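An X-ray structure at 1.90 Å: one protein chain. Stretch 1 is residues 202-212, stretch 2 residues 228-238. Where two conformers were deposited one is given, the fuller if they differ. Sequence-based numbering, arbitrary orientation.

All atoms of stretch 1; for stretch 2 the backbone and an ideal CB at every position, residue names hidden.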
# COMPACT_ATOMS: atom_id res chain seq x y z
N ARG A 202 0.87 14.18 12.84
CA ARG A 202 1.18 15.35 12.03
C ARG A 202 0.31 15.34 10.76
O ARG A 202 -0.15 16.39 10.31
CB ARG A 202 2.66 15.34 11.64
CG ARG A 202 3.11 16.57 10.87
CD ARG A 202 4.60 16.50 10.56
NE ARG A 202 4.92 15.37 9.70
CZ ARG A 202 5.69 14.34 10.06
NH1 ARG A 202 6.22 14.30 11.28
NH2 ARG A 202 5.92 13.35 9.21
N GLN A 203 0.10 14.16 10.20
CA GLN A 203 -0.73 14.00 9.00
C GLN A 203 -2.17 14.40 9.29
O GLN A 203 -2.82 15.09 8.50
CB GLN A 203 -0.70 12.55 8.52
CG GLN A 203 0.55 12.14 7.77
CD GLN A 203 0.61 12.77 6.39
OE1 GLN A 203 0.94 13.95 6.24
NE2 GLN A 203 0.28 11.98 5.37
N VAL A 204 -2.69 13.93 10.42
CA VAL A 204 -4.06 14.24 10.80
C VAL A 204 -4.21 15.74 11.03
O VAL A 204 -5.23 16.33 10.66
CB VAL A 204 -4.47 13.45 12.07
CG1 VAL A 204 -5.84 13.90 12.56
CG2 VAL A 204 -4.49 11.96 11.76
N LYS A 205 -3.20 16.36 11.63
CA LYS A 205 -3.24 17.81 11.87
C LYS A 205 -3.23 18.55 10.53
O LYS A 205 -3.93 19.56 10.36
CB LYS A 205 -2.03 18.26 12.70
CG LYS A 205 -1.99 17.67 14.10
CD LYS A 205 -0.68 17.98 14.80
CE LYS A 205 -0.59 17.29 16.16
NZ LYS A 205 0.72 17.54 16.82
N ASN A 206 -2.42 18.06 9.60
CA ASN A 206 -2.32 18.65 8.27
C ASN A 206 -3.65 18.55 7.52
O ASN A 206 -4.04 19.48 6.82
CB ASN A 206 -1.21 17.96 7.46
CG ASN A 206 0.18 18.40 7.89
OD1 ASN A 206 1.18 17.80 7.49
ND2 ASN A 206 0.25 19.44 8.71
N LEU A 207 -4.34 17.42 7.68
CA LEU A 207 -5.64 17.23 7.03
C LEU A 207 -6.65 18.19 7.64
O LEU A 207 -7.46 18.79 6.95
CB LEU A 207 -6.13 15.79 7.20
CG LEU A 207 -7.55 15.46 6.72
CD1 LEU A 207 -7.66 15.70 5.21
CD2 LEU A 207 -7.90 14.02 7.07
N SER A 208 -6.58 18.32 8.96
CA SER A 208 -7.48 19.20 9.71
C SER A 208 -7.34 20.64 9.22
O SER A 208 -8.34 21.34 9.01
CB SER A 208 -7.14 19.12 11.20
OG SER A 208 -8.03 19.90 11.96
N GLN A 209 -6.10 21.08 9.06
CA GLN A 209 -5.81 22.44 8.61
C GLN A 209 -6.23 22.66 7.17
O GLN A 209 -6.72 23.73 6.80
CB GLN A 209 -4.31 22.74 8.75
CG GLN A 209 -3.81 22.83 10.19
CD GLN A 209 -4.33 24.05 10.93
OE1 GLN A 209 -5.53 24.16 11.21
NE2 GLN A 209 -3.44 24.99 11.23
N LEU A 210 -6.02 21.65 6.34
CA LEU A 210 -6.38 21.72 4.93
C LEU A 210 -7.89 21.91 4.79
O LEU A 210 -8.34 22.79 4.05
CB LEU A 210 -5.97 20.43 4.21
CG LEU A 210 -5.20 20.52 2.89
CD1 LEU A 210 -5.20 19.14 2.24
CD2 LEU A 210 -5.83 21.56 1.96
N VAL A 211 -8.66 21.09 5.49
CA VAL A 211 -10.11 21.16 5.43
C VAL A 211 -10.64 22.48 5.99
O VAL A 211 -11.62 23.02 5.49
CB VAL A 211 -10.76 19.97 6.17
CG1 VAL A 211 -12.28 20.08 6.12
CG2 VAL A 211 -10.30 18.67 5.53
N LYS A 212 -9.98 22.99 7.02
CA LYS A 212 -10.39 24.25 7.61
C LYS A 212 -10.23 25.33 6.53
O LYS A 212 -10.98 26.31 6.50
CB LYS A 212 -9.51 24.59 8.82
CG LYS A 212 -9.92 25.87 9.52
CD LYS A 212 -9.02 26.18 10.70
CE LYS A 212 -9.44 27.47 11.39
NZ LYS A 212 -8.56 27.81 12.54
N UNK A 228 -13.74 14.87 15.99
CA UNK A 228 -12.30 15.12 15.94
C UNK A 228 -11.73 14.35 14.75
O UNK A 228 -12.05 13.19 14.57
CB UNK A 228 -11.62 14.71 17.24
N UNK A 229 -10.88 14.98 13.95
CA UNK A 229 -10.32 14.29 12.80
C UNK A 229 -9.66 12.96 13.16
O UNK A 229 -9.75 12.00 12.40
CB UNK A 229 -9.30 15.20 12.11
N UNK A 230 -9.02 12.89 14.32
CA UNK A 230 -8.36 11.66 14.73
C UNK A 230 -9.34 10.48 14.82
O UNK A 230 -8.97 9.33 14.55
CB UNK A 230 -7.67 11.87 16.08
N UNK A 231 -10.60 10.76 15.17
CA UNK A 231 -11.59 9.69 15.31
C UNK A 231 -11.91 8.90 14.05
O UNK A 231 -12.46 7.81 14.12
CB UNK A 231 -12.89 10.29 15.84
N UNK A 232 -11.57 9.44 12.88
CA UNK A 232 -11.81 8.70 11.65
C UNK A 232 -10.58 8.70 10.75
O UNK A 232 -10.35 7.75 10.01
CB UNK A 232 -13.01 9.29 10.90
N UNK A 233 -9.77 9.75 10.85
CA UNK A 233 -8.58 9.89 10.01
C UNK A 233 -7.35 9.12 10.45
O UNK A 233 -6.43 8.91 9.65
CB UNK A 233 -8.21 11.37 9.92
N UNK A 234 -7.28 8.71 11.71
CA UNK A 234 -6.09 7.96 12.11
C UNK A 234 -5.97 6.72 11.24
O UNK A 234 -4.90 6.41 10.73
CB UNK A 234 -6.15 7.58 13.59
N UNK A 235 -7.08 6.00 11.07
CA UNK A 235 -7.06 4.79 10.27
C UNK A 235 -6.76 5.11 8.81
O UNK A 235 -6.05 4.36 8.14
CB UNK A 235 -8.39 4.05 10.39
N UNK A 236 -7.30 6.22 8.32
CA UNK A 236 -7.05 6.63 6.93
C UNK A 236 -5.55 6.81 6.72
O UNK A 236 -5.00 6.37 5.71
CB UNK A 236 -7.80 7.92 6.59
N UNK A 237 -4.90 7.45 7.67
CA UNK A 237 -3.46 7.70 7.58
C UNK A 237 -2.62 6.46 7.86
O UNK A 237 -1.70 6.14 7.11
CB UNK A 237 -3.07 8.81 8.56
N UNK A 238 -2.95 5.76 8.95
CA UNK A 238 -2.21 4.58 9.37
C UNK A 238 -2.17 3.45 8.34
O UNK A 238 -1.14 2.79 8.19
CB UNK A 238 -2.82 4.05 10.67

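Stretch 1 is helical throughout, and its axis approaches that of helix 230-238 to 9.6 Å at 120° between N-to-C directions. Toward stretch 2 it offers mainly the apolar side chains of Val204, Leu207 and Val211, with Gln203 and Ser208 beside them.

At position 228 the backbone is extended (phi/psi -100/134) and the ideal CB has no stretch 1 atom within 5.5 Å, so many residues would suit. It is Glu228, which makes no contact with stretch 1.

Position 229 points toward stretch 1. Its ideal CB lies 3.7 Å from Val204 CG1 and 4.6 Å from Ser208 CB, and the helix runs on to Leu207 and Val211; a long aliphatic or aromatic side chain could follow that surface. The residue is Phe229, chi1 m. Ser208 CA stands 3.9 Å from its ring centroid and 4° off the normal, a CH-pi contact over the face. Phe229 CD2 meets Leu207 CG at 4.0 Å, and CE2 meets Val211 CG2 at 3.9 Å.

Position 230 points sideways, its ideal CB 4.5 Å from Val204 CG1. A sufficiently long branched or flexible apolar side chain could reach back in a suitable rotamer. Ile230, chi1 t and chi2 p, brings CD1 to 4.1 Å from Val204 CG2.

Positions 231 and 232 have no stretch 1 atom within 5.5 Å of the ideal CB, leaving the choice open. They are Gln231, whose OE1 accepts a hydrogen bond from Glu228 N (2.9 Å), and Phe232, whose ring end comes nearer without contact.

Position 233 points toward stretch 1, with the ideal CB already 3.9 Å from Leu207 CD2 and 4.2 Å from Val204 CG2. That proximity favours a small residue, and Ala233 packs its CB against both side chains.

Position 234 points away, its ideal CB 5.0 Å from Val204 CG2, so polar or apolar residues would be compatible. Phe234 contributes chiefly backbone: its N lies 4.3 Å from Val204 CG2.

Position 235 is out of reach; it is Arg235. Position 236 points toward stretch 1 yet has nothing within 5.5 Å of its ideal CB, leaving room for a large side chain. Trp236, chi1 m, brings CE3 no nearer than 4.5 Å to Leu207 CD2.

Position 237 points toward Gln203 CB (4.4 Å from the ideal CB) and Val204 CG2 (4.7 Å). A flexible apolar chain, such as leucine or methionine, fits. Met237, present as selenomethionine, has CG 3.2 Å from Gln203 CB and CE 3.7 Å from Leu207 CD2. With Ile230, Ala233 and Phe234 it surrounds the Val204 knob.

Position 238, out of reach, is Asn238.

Stretch 2, residues 228-238: EFIQFAFRWMN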
# COMPACT_ATOMS: atom_id res chain seq x y z
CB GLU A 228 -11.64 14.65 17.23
CG GLU A 228 -12.24 15.25 18.49
CD GLU A 228 -11.52 14.82 19.76
OE1 GLU A 228 -10.49 14.11 19.66
OE2 GLU A 228 -11.99 15.18 20.86
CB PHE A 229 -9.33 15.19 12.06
CG PHE A 229 -10.00 16.20 11.16
CD1 PHE A 229 -10.65 17.31 11.70
CD2 PHE A 229 -10.02 16.01 9.78
CE1 PHE A 229 -11.31 18.22 10.87
CE2 PHE A 229 -10.68 16.92 8.94
CZ PHE A 229 -11.33 18.03 9.49
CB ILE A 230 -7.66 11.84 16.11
CG1 ILE A 230 -6.72 10.66 16.38
CG2 ILE A 230 -8.70 11.92 17.22
CD1 ILE A 230 -5.49 10.64 15.50
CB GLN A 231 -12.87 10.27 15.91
CG GLN A 231 -12.64 10.84 17.29
CD GLN A 231 -13.85 11.55 17.84
OE1 GLN A 231 -14.48 12.36 17.16
NE2 GLN A 231 -14.19 11.26 19.09
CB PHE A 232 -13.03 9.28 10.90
CG PHE A 232 -12.84 10.69 10.41
CD1 PHE A 232 -12.16 10.94 9.22
CD2 PHE A 232 -13.35 11.77 11.13
CE1 PHE A 232 -11.99 12.24 8.76
CE2 PHE A 232 -13.19 13.07 10.67
CZ PHE A 232 -12.50 13.31 9.48
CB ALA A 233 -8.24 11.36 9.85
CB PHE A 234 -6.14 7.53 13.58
CG PHE A 234 -4.94 6.73 13.99
CD1 PHE A 234 -3.73 7.36 14.25
CD2 PHE A 234 -4.99 5.34 14.01
CE1 PHE A 234 -2.58 6.62 14.53
CE2 PHE A 234 -3.84 4.59 14.29
CZ PHE A 234 -2.64 5.23 14.55
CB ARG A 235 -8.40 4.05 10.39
CG ARG A 235 -8.35 2.60 9.91
CD ARG A 235 -9.69 1.91 10.09
NE ARG A 235 -10.72 2.45 9.20
CZ ARG A 235 -11.99 2.05 9.20
NH1 ARG A 235 -12.39 1.11 10.03
NH2 ARG A 235 -12.85 2.59 8.35
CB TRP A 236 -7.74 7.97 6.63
CG TRP A 236 -9.24 7.93 6.56
CD1 TRP A 236 -10.07 6.91 6.94
CD2 TRP A 236 -10.09 8.98 6.07
NE1 TRP A 236 -11.39 7.27 6.73
CE2 TRP A 236 -11.42 8.53 6.20
CE3 TRP A 236 -9.84 10.25 5.55
CZ2 TRP A 236 -12.51 9.32 5.81
CZ3 TRP A 236 -10.93 11.04 5.17
CH2 TRP A 236 -12.24 10.57 5.30
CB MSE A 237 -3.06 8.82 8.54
CG MSE A 237 -2.62 10.08 7.84
SE MSE A 237 -3.92 10.71 6.56
CE MSE A 237 -4.78 12.06 7.64
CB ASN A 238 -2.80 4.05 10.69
CG ASN A 238 -1.87 3.10 11.41
OD1 ASN A 238 -0.69 3.41 11.62
ND2 ASN A 238 -2.38 1.94 11.81
O HOH W 1 -0.31 9.06 6.12
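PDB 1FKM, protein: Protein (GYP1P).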